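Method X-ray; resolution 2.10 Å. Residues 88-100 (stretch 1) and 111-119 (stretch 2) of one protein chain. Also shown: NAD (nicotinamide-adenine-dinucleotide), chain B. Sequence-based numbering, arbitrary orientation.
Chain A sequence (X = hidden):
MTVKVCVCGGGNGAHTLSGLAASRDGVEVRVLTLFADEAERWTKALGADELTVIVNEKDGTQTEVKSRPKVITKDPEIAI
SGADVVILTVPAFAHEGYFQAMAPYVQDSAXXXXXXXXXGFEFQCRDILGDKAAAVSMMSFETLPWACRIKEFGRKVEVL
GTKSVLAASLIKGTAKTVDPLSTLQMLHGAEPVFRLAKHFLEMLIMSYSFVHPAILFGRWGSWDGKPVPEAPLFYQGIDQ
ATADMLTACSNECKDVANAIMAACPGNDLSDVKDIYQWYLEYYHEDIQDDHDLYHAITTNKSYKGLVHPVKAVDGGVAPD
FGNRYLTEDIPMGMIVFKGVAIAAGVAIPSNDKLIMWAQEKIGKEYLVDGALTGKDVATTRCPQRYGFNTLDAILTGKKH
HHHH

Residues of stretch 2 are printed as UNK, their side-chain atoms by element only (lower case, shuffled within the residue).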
# COMPACT_ATOMS: atom_id res chain seq x y z
N LEU A 88 5.72 9.08 3.90
CA LEU A 88 5.46 9.01 2.45
C LEU A 88 4.01 8.59 2.14
O LEU A 88 3.58 7.49 2.49
CB LEU A 88 6.43 8.03 1.77
CG LEU A 88 7.92 8.38 1.58
CD1 LEU A 88 8.70 8.32 2.90
CD2 LEU A 88 8.55 7.43 0.56
N THR A 89 3.27 9.48 1.47
CA THR A 89 1.87 9.22 1.10
C THR A 89 1.57 9.51 -0.39
O THR A 89 1.04 10.57 -0.75
CB THR A 89 0.87 9.94 2.07
OG1 THR A 89 -0.49 9.71 1.65
CG2 THR A 89 1.13 11.45 2.16
N VAL A 90 1.92 8.55 -1.24
CA VAL A 90 1.85 8.66 -2.71
C VAL A 90 1.67 7.27 -3.36
O VAL A 90 1.84 6.25 -2.68
CB VAL A 90 3.13 9.31 -3.32
CG1 VAL A 90 3.08 10.82 -3.25
CG2 VAL A 90 4.41 8.76 -2.66
N PRO A 91 1.32 7.22 -4.67
CA PRO A 91 1.39 5.96 -5.42
C PRO A 91 2.80 5.35 -5.41
O PRO A 91 3.80 6.08 -5.38
CB PRO A 91 1.00 6.37 -6.84
CG PRO A 91 0.18 7.59 -6.67
CD PRO A 91 0.80 8.32 -5.51
N ALA A 92 2.87 4.02 -5.45
CA ALA A 92 4.11 3.26 -5.19
C ALA A 92 5.26 3.50 -6.17
O ALA A 92 6.43 3.36 -5.78
CB ALA A 92 3.80 1.77 -5.07
N PHE A 93 4.95 3.84 -7.42
CA PHE A 93 6.00 4.03 -8.44
C PHE A 93 6.87 5.28 -8.20
O PHE A 93 7.92 5.44 -8.83
CB PHE A 93 5.41 4.03 -9.87
CG PHE A 93 4.53 5.23 -10.18
CD1 PHE A 93 3.15 5.15 -10.04
CD2 PHE A 93 5.09 6.42 -10.63
CE1 PHE A 93 2.34 6.24 -10.34
CE2 PHE A 93 4.29 7.52 -10.93
CZ PHE A 93 2.91 7.43 -10.78
N ALA A 94 6.44 6.14 -7.28
CA ALA A 94 7.14 7.38 -6.97
C ALA A 94 8.07 7.30 -5.75
O ALA A 94 8.76 8.28 -5.43
CB ALA A 94 6.14 8.53 -6.81
N HIS A 95 8.10 6.14 -5.09
CA HIS A 95 8.92 5.96 -3.88
C HIS A 95 10.43 6.03 -4.11
O HIS A 95 11.16 6.58 -3.28
CB HIS A 95 8.55 4.66 -3.14
CG HIS A 95 7.22 4.70 -2.45
ND1 HIS A 95 6.55 3.56 -2.06
CD2 HIS A 95 6.43 5.74 -2.08
CE1 HIS A 95 5.41 3.90 -1.48
NE2 HIS A 95 5.31 5.21 -1.48
N GLU A 96 10.89 5.49 -5.24
CA GLU A 96 12.32 5.48 -5.60
C GLU A 96 12.95 6.88 -5.59
O GLU A 96 14.08 7.06 -5.11
CB GLU A 96 12.55 4.80 -6.96
CG GLU A 96 14.02 4.56 -7.32
CD GLU A 96 14.23 4.03 -8.74
OE1 GLU A 96 13.66 4.60 -9.69
OE2 GLU A 96 14.98 3.05 -8.89
N GLY A 97 12.22 7.86 -6.12
CA GLY A 97 12.69 9.25 -6.20
C GLY A 97 12.92 9.92 -4.86
O GLY A 97 13.87 10.69 -4.70
N TYR A 98 12.05 9.63 -3.88
CA TYR A 98 12.16 10.22 -2.55
C TYR A 98 13.30 9.64 -1.70
O TYR A 98 13.94 10.38 -0.95
CB TYR A 98 10.81 10.15 -1.80
CG TYR A 98 9.77 11.12 -2.34
CD1 TYR A 98 9.82 12.48 -2.01
CD2 TYR A 98 8.75 10.68 -3.18
CE1 TYR A 98 8.87 13.37 -2.50
CE2 TYR A 98 7.80 11.57 -3.68
CZ TYR A 98 7.87 12.91 -3.34
OH TYR A 98 6.93 13.79 -3.83
N PHE A 99 13.54 8.33 -1.82
CA PHE A 99 14.66 7.68 -1.13
C PHE A 99 16.03 8.20 -1.59
O PHE A 99 16.93 8.39 -0.77
CB PHE A 99 14.60 6.15 -1.28
CG PHE A 99 13.57 5.46 -0.40
CD1 PHE A 99 13.52 5.71 0.97
CD2 PHE A 99 12.68 4.54 -0.94
CE1 PHE A 99 12.58 5.07 1.78
CE2 PHE A 99 11.74 3.90 -0.14
CZ PHE A 99 11.69 4.16 1.23
N GLN A 100 16.18 8.42 -2.89
CA GLN A 100 17.42 8.95 -3.47
C GLN A 100 17.72 10.38 -3.03
O GLN A 100 18.87 10.73 -2.78
CB GLN A 100 17.39 8.86 -5.01
CG GLN A 100 17.60 7.46 -5.58
CD GLN A 100 17.41 7.38 -7.09
OE1 GLN A 100 17.95 6.49 -7.75
NE2 GLN A 100 16.62 8.30 -7.65
N UNK A 111 12.63 8.37 12.18
CA UNK A 111 11.61 7.34 11.97
C UNK A 111 10.94 7.50 10.59
O UNK A 111 10.32 8.53 10.32
c UNK A 111 10.55 7.40 13.09
c UNK A 111 9.29 6.51 13.02
c UNK A 111 8.24 7.00 14.01
c UNK A 111 9.61 5.04 13.28
N UNK A 112 11.09 6.48 9.74
CA UNK A 112 10.58 6.51 8.36
C UNK A 112 9.30 5.67 8.22
O UNK A 112 9.29 4.48 8.56
c UNK A 112 12.97 6.84 7.55
c UNK A 112 11.67 6.04 7.35
c UNK A 112 14.18 6.30 6.81
c UNK A 112 11.16 6.14 5.90
N UNK A 113 8.23 6.29 7.71
CA UNK A 113 6.88 5.70 7.69
C UNK A 113 6.26 5.61 6.27
O UNK A 113 6.32 6.57 5.50
c UNK A 113 6.50 6.76 9.98
c UNK A 113 4.55 5.76 8.76
c UNK A 113 5.89 6.49 8.61
N UNK A 114 5.65 4.46 5.96
CA UNK A 114 4.90 4.28 4.70
C UNK A 114 3.39 4.23 4.91
O UNK A 114 2.89 3.33 5.59
N UNK A 115 2.68 5.19 4.32
CA UNK A 115 1.23 5.35 4.55
C UNK A 115 0.42 5.54 3.25
O UNK A 115 0.08 6.67 2.89
c UNK A 115 -0.55 8.24 6.55
c UNK A 115 -0.40 6.77 6.14
c UNK A 115 0.99 6.52 5.53
c UNK A 115 -0.67 5.86 7.33
N UNK A 116 0.10 4.43 2.55
CA UNK A 116 0.47 3.03 2.80
C UNK A 116 1.77 2.60 2.10
O UNK A 116 2.19 3.23 1.13
c UNK A 116 -1.24 3.12 1.11
c UNK A 116 -0.72 2.26 2.23
c UNK A 116 -0.77 4.54 1.36
N UNK A 117 2.38 1.54 2.60
CA UNK A 117 3.67 1.08 2.09
C UNK A 117 3.51 0.33 0.78
O UNK A 117 4.19 0.63 -0.21
c UNK A 117 4.38 0.20 3.13
o UNK A 117 4.92 0.99 4.18
N UNK A 118 2.56 -0.55 0.69
CA UNK A 118 2.53 -1.65 -0.27
C UNK A 118 3.76 -2.65 -0.13
O UNK A 118 4.42 -2.65 0.82
c UNK A 118 0.91 -0.53 -2.06
c UNK A 118 2.31 -1.15 -1.77
o UNK A 118 1.17 0.96 -3.89
n UNK A 118 -0.04 -0.83 -4.26
c UNK A 118 0.69 -0.06 -3.49
N UNK A 119 3.99 -3.49 -1.09
CA UNK A 119 4.84 -4.67 -0.94
C UNK A 119 6.25 -4.39 -1.45
O UNK A 119 6.44 -3.87 -2.55
c UNK A 119 4.24 -5.86 -1.67
PA NAD B . -3.18 10.61 -5.73
O1A NAD B . -3.56 10.02 -7.03
O2A NAD B . -4.13 11.68 -5.34
O5B NAD B . -1.67 11.18 -5.80
C5B NAD B . -1.25 12.07 -6.82
C4B NAD B . 0.13 12.64 -6.47
O4B NAD B . 1.15 11.71 -6.79
C3B NAD B . 0.46 13.91 -7.26
O3B NAD B . 0.09 15.08 -6.56
C2B NAD B . 1.96 13.83 -7.47
O2B NAD B . 2.66 14.48 -6.43
C1B NAD B . 2.25 12.33 -7.43
N9A NAD B . 2.41 11.86 -8.82
C8A NAD B . 1.40 11.42 -9.64
N7A NAD B . 1.93 11.08 -10.84
C5A NAD B . 3.26 11.31 -10.80
C6A NAD B . 4.26 11.13 -11.75
N6A NAD B . 3.92 10.92 -13.02
N1A NAD B . 5.57 11.46 -11.43
C2A NAD B . 5.87 11.94 -10.17
N3A NAD B . 4.87 12.11 -9.23
C4A NAD B . 3.58 11.80 -9.54
O3 NAD B . -3.12 9.43 -4.62
PN NAD B . -3.97 9.47 -3.25
O1N NAD B . -5.40 9.57 -3.59
O2N NAD B . -3.36 10.47 -2.33
O5D NAD B . -3.75 8.00 -2.61
C5D NAD B . -2.48 7.47 -2.29
C4D NAD B . -2.57 5.95 -2.16
O4D NAD B . -3.57 5.57 -1.23
C3D NAD B . -2.92 5.29 -3.49
O3D NAD B . -2.06 4.19 -3.70
C2D NAD B . -4.35 4.83 -3.32
O2D NAD B . -4.60 3.63 -4.01
C1D NAD B . -4.49 4.66 -1.81
N1N NAD B . -5.87 4.89 -1.31
C2N NAD B . -6.57 6.04 -1.60
C3N NAD B . -7.87 6.23 -1.11
C7N NAD B . -8.52 7.58 -1.22
O7N NAD B . -9.79 7.72 -0.83
N7N NAD B . -7.79 8.68 -1.72
C4N NAD B . -8.45 5.23 -0.33
C5N NAD B . -7.74 4.07 -0.03
C6N NAD B . -6.45 3.91 -0.53
O HOH W 1 2.58 6.00 0.22

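Position 111 carries four side-chain carbons in a chain that forks at the second, all of them out of reach of stretch 1: leucine. Leu111 adds nothing to this contact beyond beginning the strand.

At position 112 there are again four carbons, but the fork comes at the first and one arm is two carbons long. The CA-to-CB bond points toward stretch 1, and the one-carbon arm reaches both Leu88 and Phe99, meeting the phenylalanine ring at its edge, near its plane. The residue is isoleucine. Ile112 CG2 lies 4.5 Å from Leu88 CD1 and 4.5 Å from Phe99 CE1, so the strand residue Leu88 and the helix residue Phe99 meet at one methyl group.

Position 113 has one carbon bearing two others. The CA-to-CB bond points sideways and the side chain stays 5.4 Å or more from stretch 1; this is valine, and its backbone does the work. Leu88 N donates to Val113 O at 3.0 Å with a nearly straight N-H...O angle of 174°.

No side-chain atom follows the CA at position 114, which pairs with Leu88 in a parallel bridge, their CA atoms 5.3 Å apart. The residue is glycine. An ideal CB here would clash not with stretch 1 but with the side-chain oxygen of position 117, only 2.1 Å away.

Position 115 shows four carbons forked at the second. The CA-to-CB bond points sideways, and CB, the nearest of the four to stretch 1, comes to 4.1 Å from Leu88 O: leucine. Its backbone completes the bridge: Leu115 N donates to Leu88 O at 3.1 Å, while Thr89 OG1 makes a weak hydrogen bond to Leu115 O at 3.3 Å.

Three carbons close a ring onto the backbone nitrogen at position 116, and the peptide bond before it is cis. The CA-to-CB bond points away from stretch 1, and the ring comes no nearer to it than 5.1 Å: proline. Pro116 CD is 4.0 Å from O4D of NAD.

Position 117 has one carbon and then one oxygen. Its CA-to-CB bond points away from stretch 1, but its carbonyl faces the histidine there. It is serine, and Ser117 O is 3.7 Å from His95 CE1, near the ring plane.

At position 118 a chain of three carbons ends in one oxygen and one nitrogen. The CA-to-CB bond points toward stretch 1, and the amide end packs close to the methyl group of Ala92: glutamine. The amide is probably turned over in the model.

Position 119 has a single side-chain carbon, out of reach of stretch 1: alanine.

The contact rests on backbone pairing. Leu88 uses both its N and its O, to Val113 and Leu115, and so holds the two chains parallel around Gly114. Beyond this point water 1 adds a link between the chains, beside the weak Thr89 bond and the contacts of His95 and Ala92. Its oxygen lies 2.9 Å from both Leu88 O and Pro116 O and is placed to donate to either, though it has more acceptors in reach than protons; it accepts from Val90 N, 3.0 Å from the water oxygen. Apolar packing around Ile112 closes one end; NAD lies near both stretches, with Pro91 CD 3.6 Å from its O4B.

Stretch 2, residues 111-119: LIVGLPSQA
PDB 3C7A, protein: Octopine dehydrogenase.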